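Local coordinates for HD-GYP domain-containing protein (Bdellovibrio bacteriovorus, PDB 3TM8) that binds a pair of iron ions and, as an unconventional HD-GYP protein, probably acts in cyclic-di-GMP signalling as a phosphodiesterase-family member, at residues 203-215 and 228-240. Sequence-based numbering, arbitrary orientation.
With FE (Fe (III) ion), chain E; FE (Fe (III) ion), chain D; PO4 (phosphate ion), chain C.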
# COMPACT_ATOMS: atom_id res chain seq x y z
N HIS A 203 2.48 -7.13 0.47
CA HIS A 203 3.60 -7.75 1.16
C HIS A 203 3.32 -8.05 2.63
O HIS A 203 3.80 -9.06 3.16
CB HIS A 203 4.91 -6.97 0.99
CG HIS A 203 5.04 -5.76 1.87
ND1 HIS A 203 4.50 -4.53 1.55
CD2 HIS A 203 5.66 -5.60 3.06
CE1 HIS A 203 4.78 -3.67 2.51
NE2 HIS A 203 5.50 -4.29 3.43
N ASP A 204 2.55 -7.19 3.29
CA ASP A 204 2.32 -7.30 4.73
C ASP A 204 1.01 -7.97 5.09
O ASP A 204 0.45 -7.74 6.17
CB ASP A 204 2.48 -5.94 5.41
CG ASP A 204 3.91 -5.68 5.87
OD1 ASP A 204 4.66 -6.67 6.04
OD2 ASP A 204 4.28 -4.50 6.05
N TYR A 205 0.53 -8.82 4.20
CA TYR A 205 -0.67 -9.62 4.47
C TYR A 205 -0.60 -10.32 5.83
O TYR A 205 -1.62 -10.45 6.52
CB TYR A 205 -0.87 -10.63 3.35
CG TYR A 205 -2.02 -11.58 3.59
CD1 TYR A 205 -3.29 -11.10 3.94
CD2 TYR A 205 -1.84 -12.95 3.47
CE1 TYR A 205 -4.34 -11.98 4.15
CE2 TYR A 205 -2.88 -13.82 3.69
CZ TYR A 205 -4.13 -13.34 4.03
OH TYR A 205 -5.14 -14.24 4.24
N GLY A 206 0.59 -10.75 6.24
CA GLY A 206 0.75 -11.42 7.52
C GLY A 206 0.35 -10.60 8.72
O GLY A 206 0.09 -11.16 9.80
N HIS A 207 0.33 -9.27 8.58
CA HIS A 207 -0.07 -8.39 9.67
C HIS A 207 -1.58 -8.16 9.73
O HIS A 207 -2.06 -7.49 10.63
CB HIS A 207 0.58 -7.00 9.57
CG HIS A 207 2.05 -6.96 9.83
ND1 HIS A 207 2.65 -7.53 10.93
CD2 HIS A 207 3.04 -6.31 9.16
CE1 HIS A 207 3.95 -7.29 10.90
NE2 HIS A 207 4.21 -6.54 9.84
N HIS A 208 -2.33 -8.64 8.74
CA HIS A 208 -3.76 -8.34 8.67
C HIS A 208 -4.45 -8.87 9.91
O HIS A 208 -4.34 -10.06 10.23
CB HIS A 208 -4.35 -8.93 7.40
CG HIS A 208 -5.81 -8.65 7.22
ND1 HIS A 208 -6.31 -7.39 6.98
CD2 HIS A 208 -6.87 -9.49 7.18
CE1 HIS A 208 -7.62 -7.46 6.83
NE2 HIS A 208 -7.98 -8.72 6.94
N HIS A 209 -5.17 -7.98 10.61
CA HIS A 209 -5.85 -8.28 11.87
C HIS A 209 -4.94 -8.83 12.97
O HIS A 209 -5.38 -9.59 13.83
CB HIS A 209 -7.09 -9.14 11.64
CG HIS A 209 -8.27 -8.35 11.17
ND1 HIS A 209 -9.56 -8.62 11.55
CD2 HIS A 209 -8.34 -7.25 10.38
CE1 HIS A 209 -10.38 -7.75 11.00
NE2 HIS A 209 -9.67 -6.90 10.28
N SER A 210 -3.68 -8.41 12.94
CA SER A 210 -2.75 -8.70 14.01
C SER A 210 -2.95 -7.72 15.17
O SER A 210 -3.30 -6.56 14.94
CB SER A 210 -1.32 -8.58 13.49
OG SER A 210 -0.40 -8.61 14.56
N PRO A 211 -2.72 -8.17 16.41
CA PRO A 211 -2.85 -7.25 17.55
C PRO A 211 -1.63 -6.36 17.70
O PRO A 211 -1.61 -5.47 18.55
CB PRO A 211 -2.96 -8.20 18.75
CG PRO A 211 -2.21 -9.42 18.32
CD PRO A 211 -2.46 -9.55 16.84
N LEU A 212 -0.60 -6.60 16.89
CA LEU A 212 0.62 -5.83 16.99
C LEU A 212 0.42 -4.38 16.57
O LEU A 212 -0.17 -4.10 15.53
CB LEU A 212 1.70 -6.46 16.11
CG LEU A 212 3.08 -5.79 16.07
CD1 LEU A 212 3.75 -5.80 17.44
CD2 LEU A 212 3.95 -6.48 15.05
N ASN A 213 0.92 -3.45 17.38
CA ASN A 213 1.02 -2.05 16.97
C ASN A 213 2.28 -1.86 16.14
O ASN A 213 3.39 -1.93 16.67
CB ASN A 213 1.05 -1.13 18.19
CG ASN A 213 1.23 0.34 17.82
OD1 ASN A 213 1.14 0.72 16.66
ND2 ASN A 213 1.48 1.17 18.83
N LEU A 214 2.11 -1.65 14.83
CA LEU A 214 3.26 -1.54 13.94
C LEU A 214 3.98 -0.21 14.08
O LEU A 214 5.13 -0.07 13.68
CB LEU A 214 2.83 -1.70 12.48
CG LEU A 214 2.31 -3.08 12.11
CD1 LEU A 214 1.88 -3.09 10.66
CD2 LEU A 214 3.38 -4.14 12.36
N ASN A 215 3.27 0.77 14.63
CA ASN A 215 3.78 2.13 14.73
C ASN A 215 4.70 2.30 15.93
O ASN A 215 4.45 3.12 16.82
CB ASN A 215 2.60 3.10 14.77
CG ASN A 215 3.02 4.55 14.62
OD1 ASN A 215 2.48 5.44 15.29
ND2 ASN A 215 3.99 4.81 13.76
N LEU A 228 6.16 -11.70 17.85
CA LEU A 228 4.97 -11.71 17.01
C LEU A 228 5.31 -11.15 15.63
O LEU A 228 4.98 -11.74 14.61
CB LEU A 228 3.85 -10.91 17.67
CG LEU A 228 2.50 -10.86 16.95
CD1 LEU A 228 1.97 -12.26 16.66
CD2 LEU A 228 1.50 -10.06 17.77
N TRP A 229 5.99 -10.01 15.61
CA TRP A 229 6.41 -9.39 14.36
C TRP A 229 7.19 -10.37 13.46
O TRP A 229 6.94 -10.45 12.25
CB TRP A 229 7.21 -8.12 14.65
CG TRP A 229 7.62 -7.39 13.41
CD1 TRP A 229 6.93 -6.38 12.79
CD2 TRP A 229 8.80 -7.60 12.64
NE1 TRP A 229 7.62 -5.95 11.68
CE2 TRP A 229 8.77 -6.69 11.56
CE3 TRP A 229 9.88 -8.48 12.75
CZ2 TRP A 229 9.78 -6.63 10.60
CZ3 TRP A 229 10.89 -8.43 11.80
CH2 TRP A 229 10.83 -7.51 10.74
N LYS A 230 8.12 -11.12 14.04
CA LYS A 230 8.95 -12.01 13.22
C LYS A 230 8.15 -13.09 12.49
O LYS A 230 8.62 -13.62 11.48
CB LYS A 230 10.06 -12.66 14.06
CG LYS A 230 11.17 -11.69 14.43
CD LYS A 230 12.25 -12.37 15.26
CE LYS A 230 13.32 -11.38 15.67
NZ LYS A 230 14.30 -11.98 16.63
N LYS A 231 6.97 -13.42 12.99
CA LYS A 231 6.13 -14.44 12.36
C LYS A 231 5.43 -14.00 11.08
O LYS A 231 4.99 -14.84 10.29
CB LYS A 231 5.08 -14.95 13.35
CG LYS A 231 5.67 -15.63 14.59
CD LYS A 231 4.57 -16.05 15.56
CE LYS A 231 5.07 -17.01 16.63
NZ LYS A 231 6.13 -16.42 17.49
N HIS A 232 5.28 -12.69 10.86
CA HIS A 232 4.35 -12.25 9.82
C HIS A 232 4.66 -12.68 8.37
O HIS A 232 3.75 -13.03 7.62
CB HIS A 232 4.00 -10.75 9.93
CG HIS A 232 5.01 -9.83 9.32
ND1 HIS A 232 6.12 -9.38 10.00
CD2 HIS A 232 5.04 -9.22 8.11
CE1 HIS A 232 6.80 -8.56 9.22
NE2 HIS A 232 6.17 -8.45 8.07
N PRO A 233 5.94 -12.66 7.95
CA PRO A 233 6.17 -13.09 6.56
C PRO A 233 5.92 -14.58 6.41
O PRO A 233 5.40 -15.03 5.39
CB PRO A 233 7.65 -12.79 6.31
CG PRO A 233 8.14 -12.06 7.51
CD PRO A 233 7.17 -12.22 8.63
N ILE A 234 6.28 -15.35 7.43
CA ILE A 234 6.12 -16.79 7.41
C ILE A 234 4.64 -17.16 7.36
O ILE A 234 4.22 -17.96 6.52
CB ILE A 234 6.79 -17.44 8.64
CG1 ILE A 234 8.29 -17.16 8.62
CG2 ILE A 234 6.52 -18.94 8.67
CD1 ILE A 234 9.02 -17.59 9.88
N GLU A 235 3.86 -16.57 8.26
CA GLU A 235 2.43 -16.83 8.32
C GLU A 235 1.72 -16.32 7.07
O GLU A 235 0.85 -17.01 6.52
CB GLU A 235 1.82 -16.21 9.57
CG GLU A 235 2.18 -16.96 10.84
CD GLU A 235 1.39 -16.49 12.04
OE1 GLU A 235 0.66 -15.48 11.91
OE2 GLU A 235 1.49 -17.13 13.11
N GLY A 236 2.08 -15.12 6.62
CA GLY A 236 1.50 -14.55 5.43
C GLY A 236 1.67 -15.47 4.22
O GLY A 236 0.71 -15.76 3.50
N ALA A 237 2.89 -15.93 4.01
CA ALA A 237 3.18 -16.78 2.87
C ALA A 237 2.51 -18.15 2.98
O ALA A 237 2.01 -18.68 1.99
CB ALA A 237 4.68 -16.93 2.69
N GLN A 238 2.50 -18.72 4.18
CA GLN A 238 1.89 -20.03 4.36
C GLN A 238 0.41 -20.00 3.99
O GLN A 238 -0.12 -20.98 3.45
CB GLN A 238 2.08 -20.52 5.80
CG GLN A 238 3.50 -20.98 6.10
CD GLN A 238 3.70 -21.30 7.57
OE1 GLN A 238 2.87 -20.95 8.41
NE2 GLN A 238 4.80 -21.97 7.88
N LYS A 239 -0.24 -18.88 4.26
CA LYS A 239 -1.66 -18.74 3.97
C LYS A 239 -1.96 -18.71 2.48
O LYS A 239 -3.02 -19.16 2.05
CB LYS A 239 -2.21 -17.47 4.63
CG LYS A 239 -2.21 -17.48 6.15
CD LYS A 239 -2.74 -16.16 6.69
CE LYS A 239 -2.63 -16.07 8.20
NZ LYS A 239 -3.45 -17.11 8.88
N VAL A 240 -1.04 -18.17 1.68
CA VAL A 240 -1.32 -18.01 0.25
C VAL A 240 -0.56 -18.97 -0.66
O VAL A 240 -0.90 -19.09 -1.83
CB VAL A 240 -1.06 -16.57 -0.24
CG1 VAL A 240 -1.96 -15.58 0.49
CG2 VAL A 240 0.42 -16.21 -0.07
FE FE E . 6.69 -6.81 6.72
FE FE D . 6.13 -3.66 5.52
P PO4 C . 6.98 -4.17 8.53
O1 PO4 C . 6.76 -3.66 9.93
O2 PO4 C . 6.50 -3.18 7.49
O3 PO4 C . 8.49 -4.32 8.24
O4 PO4 C . 6.38 -5.55 8.38
O HOH W 1 3.27 -10.72 5.26
O HOH W 2 1.60 -13.03 11.40
O HOH W 3 7.20 -5.31 5.64
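His207 and His232 lie face to face, ring centroids 3.6 Å apart and planes inclined by 23°, an example of a metal ligand held from several sides. Pro233 CD lies toward the rim of the opposite face of the His232 ring, while Leu214 CD2 sits over the centre of the far face of His207. Rotation of His232 is fixed by ND1, which donates in the ring plane to Trp229 O at 2.6 Å; a chi1 of 83° tucks the ring over its own backbone, turning NE2 to the iron. Asp204 bridges the two irons, OD1 binding the one shared with His232 and OD2 the one held by His203. His203 and Asp204 form the HD pair that names the superfamily; His170, His257, Glu258 and Asn285 supply the remaining protein ligands, and a water bridges the irons. A phosphate, probably picked up from the crystallisation solution, spans both metals; His207 NE2 donates to its O4 at 2.8 Å and Trp229 NE1 almost straight to O1 (176°). Farther along, Gly206 and Gly236 bring the backbones to 3.8 Å between CA atoms, and Gly206 CA points a C-H at His232 O. Beyond them, Tyr205 CE2 meets Val240 CG1 and the crossing Lys239 chain.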